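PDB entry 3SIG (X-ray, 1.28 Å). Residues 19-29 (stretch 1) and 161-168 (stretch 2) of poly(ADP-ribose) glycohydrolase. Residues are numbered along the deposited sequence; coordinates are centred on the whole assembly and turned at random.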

# COMPACT_ATOMS: atom_id res chain seq x y z
N ARG A 19 0.82 11.67 -20.45
CA ARG A 19 2.20 11.39 -20.87
C ARG A 19 3.12 12.21 -19.96
O ARG A 19 2.68 13.18 -19.30
CB ARG A 19 2.41 11.69 -22.37
CG ARG A 19 2.07 13.14 -22.82
CD ARG A 19 2.15 13.30 -24.34
NE ARG A 19 1.60 12.13 -25.02
CZ ARG A 19 0.50 12.13 -25.74
NH1 ARG A 19 -0.16 13.25 -25.93
NH2 ARG A 19 0.07 11.01 -26.30
N TYR A 20 4.39 11.81 -19.92
CA TYR A 20 5.42 12.58 -19.23
C TYR A 20 6.72 12.50 -19.99
O TYR A 20 6.88 11.66 -20.86
CB TYR A 20 5.59 12.07 -17.81
CG TYR A 20 6.20 10.67 -17.66
CD1 TYR A 20 7.57 10.47 -17.67
CD2 TYR A 20 5.39 9.56 -17.46
CE1 TYR A 20 8.11 9.19 -17.53
CE2 TYR A 20 5.93 8.29 -17.31
CZ TYR A 20 7.28 8.10 -17.33
OH TYR A 20 7.78 6.82 -17.18
N THR A 21 7.64 13.39 -19.66
CA THR A 21 8.95 13.41 -20.28
C THR A 21 10.00 12.86 -19.32
O THR A 21 10.21 13.39 -18.22
CB THR A 21 9.30 14.82 -20.69
OG1 THR A 21 8.28 15.27 -21.57
CG2 THR A 21 10.62 14.84 -21.41
N ALA A 22 10.64 11.77 -19.72
CA ALA A 22 11.69 11.16 -18.94
C ALA A 22 12.99 11.95 -19.05
O ALA A 22 13.13 12.82 -19.91
CB ALA A 22 11.92 9.72 -19.38
N PRO A 23 13.97 11.65 -18.18
CA PRO A 23 15.18 12.47 -18.20
C PRO A 23 15.97 12.41 -19.50
O PRO A 23 16.65 13.38 -19.83
CB PRO A 23 15.99 11.89 -17.03
CG PRO A 23 14.99 11.42 -16.10
CD PRO A 23 13.88 10.85 -16.95
N SER A 24 15.87 11.30 -20.23
CA SER A 24 16.54 11.18 -21.54
C SER A 24 15.91 12.09 -22.55
O SER A 24 16.53 12.40 -23.57
CB SER A 24 16.41 9.76 -22.08
OG SER A 24 15.06 9.48 -22.40
N GLY A 25 14.69 12.53 -22.29
CA GLY A 25 13.90 13.26 -23.26
C GLY A 25 12.82 12.42 -23.90
O GLY A 25 11.93 12.98 -24.54
N ARG A 26 12.85 11.11 -23.70
CA ARG A 26 11.79 10.23 -24.17
C ARG A 26 10.45 10.69 -23.60
O ARG A 26 10.34 10.93 -22.41
CB ARG A 26 12.09 8.79 -23.72
CG ARG A 26 11.00 7.76 -24.00
CD ARG A 26 11.35 6.36 -23.46
NE ARG A 26 10.53 5.34 -24.12
CZ ARG A 26 9.61 4.56 -23.54
NH1 ARG A 26 9.37 4.64 -22.23
NH2 ARG A 26 8.94 3.67 -24.26
N VAL A 27 9.43 10.78 -24.44
CA VAL A 27 8.08 11.09 -24.00
C VAL A 27 7.32 9.77 -23.85
O VAL A 27 7.12 9.01 -24.80
CB VAL A 27 7.36 12.08 -24.95
CG1 VAL A 27 6.00 12.35 -24.42
CG2 VAL A 27 8.17 13.37 -25.05
N VAL A 28 6.94 9.49 -22.62
CA VAL A 28 6.35 8.22 -22.25
C VAL A 28 4.83 8.35 -22.12
O VAL A 28 4.33 9.14 -21.32
CB VAL A 28 6.93 7.75 -20.87
CG1 VAL A 28 6.29 6.43 -20.48
CG2 VAL A 28 8.43 7.64 -20.95
N PRO A 29 4.07 7.55 -22.90
CA PRO A 29 2.60 7.59 -22.80
C PRO A 29 2.09 6.75 -21.63
O PRO A 29 2.58 5.64 -21.47
CB PRO A 29 2.17 6.97 -24.14
CG PRO A 29 3.26 6.03 -24.48
CD PRO A 29 4.53 6.61 -23.92
N GLY A 161 12.16 10.83 -6.84
CA GLY A 161 11.19 11.63 -7.54
C GLY A 161 11.50 11.78 -9.02
O GLY A 161 10.76 12.46 -9.71
N ARG A 162 12.57 11.15 -9.50
CA ARG A 162 12.93 11.19 -10.92
C ARG A 162 12.02 10.32 -11.77
O ARG A 162 11.70 9.19 -11.39
CB ARG A 162 14.37 10.73 -11.10
CG ARG A 162 15.43 11.69 -10.59
CD ARG A 162 15.75 12.76 -11.62
NE ARG A 162 16.34 12.20 -12.83
CZ ARG A 162 17.65 12.19 -13.09
NH1 ARG A 162 18.51 12.70 -12.23
NH2 ARG A 162 18.09 11.65 -14.22
N LEU A 163 11.56 10.86 -12.90
CA LEU A 163 10.69 10.12 -13.78
C LEU A 163 11.45 8.96 -14.42
O LEU A 163 12.63 9.11 -14.73
CB LEU A 163 10.07 11.05 -14.84
CG LEU A 163 9.04 12.04 -14.26
CD1 LEU A 163 8.85 13.24 -15.19
CD2 LEU A 163 7.73 11.34 -13.97
N LEU A 164 10.77 7.85 -14.67
CA LEU A 164 11.43 6.64 -15.16
C LEU A 164 11.42 6.58 -16.67
O LEU A 164 10.44 6.93 -17.34
CB LEU A 164 10.74 5.39 -14.61
CG LEU A 164 10.75 5.23 -13.09
CD1 LEU A 164 10.03 3.97 -12.66
CD2 LEU A 164 12.16 5.19 -12.55
N GLU A 165 12.51 6.06 -17.21
CA GLU A 165 12.59 5.80 -18.66
C GLU A 165 11.57 4.75 -19.07
O GLU A 165 10.95 4.84 -20.13
CB GLU A 165 13.98 5.32 -19.04
CG GLU A 165 15.07 6.35 -18.82
CD GLU A 165 14.89 7.60 -19.68
OE1 GLU A 165 14.37 7.47 -20.80
OE2 GLU A 165 15.25 8.71 -19.21
N GLU A 166 11.34 3.79 -18.18
CA GLU A 166 10.41 2.72 -18.44
C GLU A 166 9.54 2.51 -17.20
O GLU A 166 10.02 2.02 -16.20
CB GLU A 166 11.18 1.43 -18.75
CG GLU A 166 10.31 0.19 -18.94
CD GLU A 166 9.52 0.22 -20.22
OE1 GLU A 166 10.14 0.26 -21.31
OE2 GLU A 166 8.27 0.22 -20.15
N PRO A 167 8.29 2.89 -17.29
CA PRO A 167 7.36 2.64 -16.18
C PRO A 167 7.07 1.15 -16.01
O PRO A 167 7.25 0.37 -16.91
CB PRO A 167 6.10 3.39 -16.62
CG PRO A 167 6.25 3.54 -18.12
CD PRO A 167 7.66 3.58 -18.42
N TYR A 168 6.63 0.78 -14.83
CA TYR A 168 6.23 -0.59 -14.56
C TYR A 168 4.88 -0.56 -13.90
O TYR A 168 4.49 0.46 -13.39
CB TYR A 168 7.30 -1.33 -13.72
CG TYR A 168 7.58 -0.76 -12.36
CD1 TYR A 168 8.36 0.36 -12.20
CD2 TYR A 168 7.03 -1.33 -11.22
CE1 TYR A 168 8.61 0.90 -10.97
CE2 TYR A 168 7.29 -0.82 -9.99
CZ TYR A 168 8.06 0.31 -9.84
OH TYR A 168 8.32 0.83 -8.57

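The apolar centre of the contact is the ring of Tyr-20 with Leu-163 laid over one face. Leu-163 CD2 lies 4.2 Å from the ring centroid and 24° off the ring normal, a CH-pi arrangement, and comes within 3.8 Å of Tyr-20 CD1. Both residues direct CA-to-CB toward the opposing stretch, and the CA atoms closest in register, Ala-22 and Leu-163, are 5.4 Å apart. A second apolar pairing joins Val-28 CG1 to Pro-167 CG at 3.7 Å.

Stretch 1 supplies its side of the contact as a hairpin. Tyr-20 and Val-28 exchange backbone hydrogen bonds (Tyr-20 N to Val-28 O, 3.0 Å; Val-28 N to Tyr-20 O, 2.8 Å), so both side chains are presented toward stretch 2. No backbone-to-backbone hydrogen bond crosses between the stretches; side chains supply at least one partner in each crossing bond. At the edge of its ring, Tyr-20 OH donates to Leu-164 O at 2.7 Å, satisfying a carbonyl just before the chain turns its corner at Glu-165 and Glu-166.

Farther out, Glu-165 engages the type I turn from Ala-22 to Gly-25. Its CA-to-CB bond points away, but m rotamers at chi1 and chi2 bring the carboxylate back. Glu-165 OE2 accepts from Ser-24 N at 2.9 Å (N-H...O angle 150°), while Glu-165 OE1 accepts from Ser-24 OG at 2.7 Å. Ser-24 OG also accepts from Arg-26 N at 3.0 Å, linking the carboxylate to the backbone of Arg-26, just before the strand that starts at Val-27. Pro-23 N lies 3.4 Å from Glu-165 OE2 but has no hydrogen to donate.

At the exposed polar edge, the extended Arg-26, t through chi3, brings NH1 within 2.6 Å of Glu-165 O; the 125° N-H...O angle makes this bond weak despite its short length.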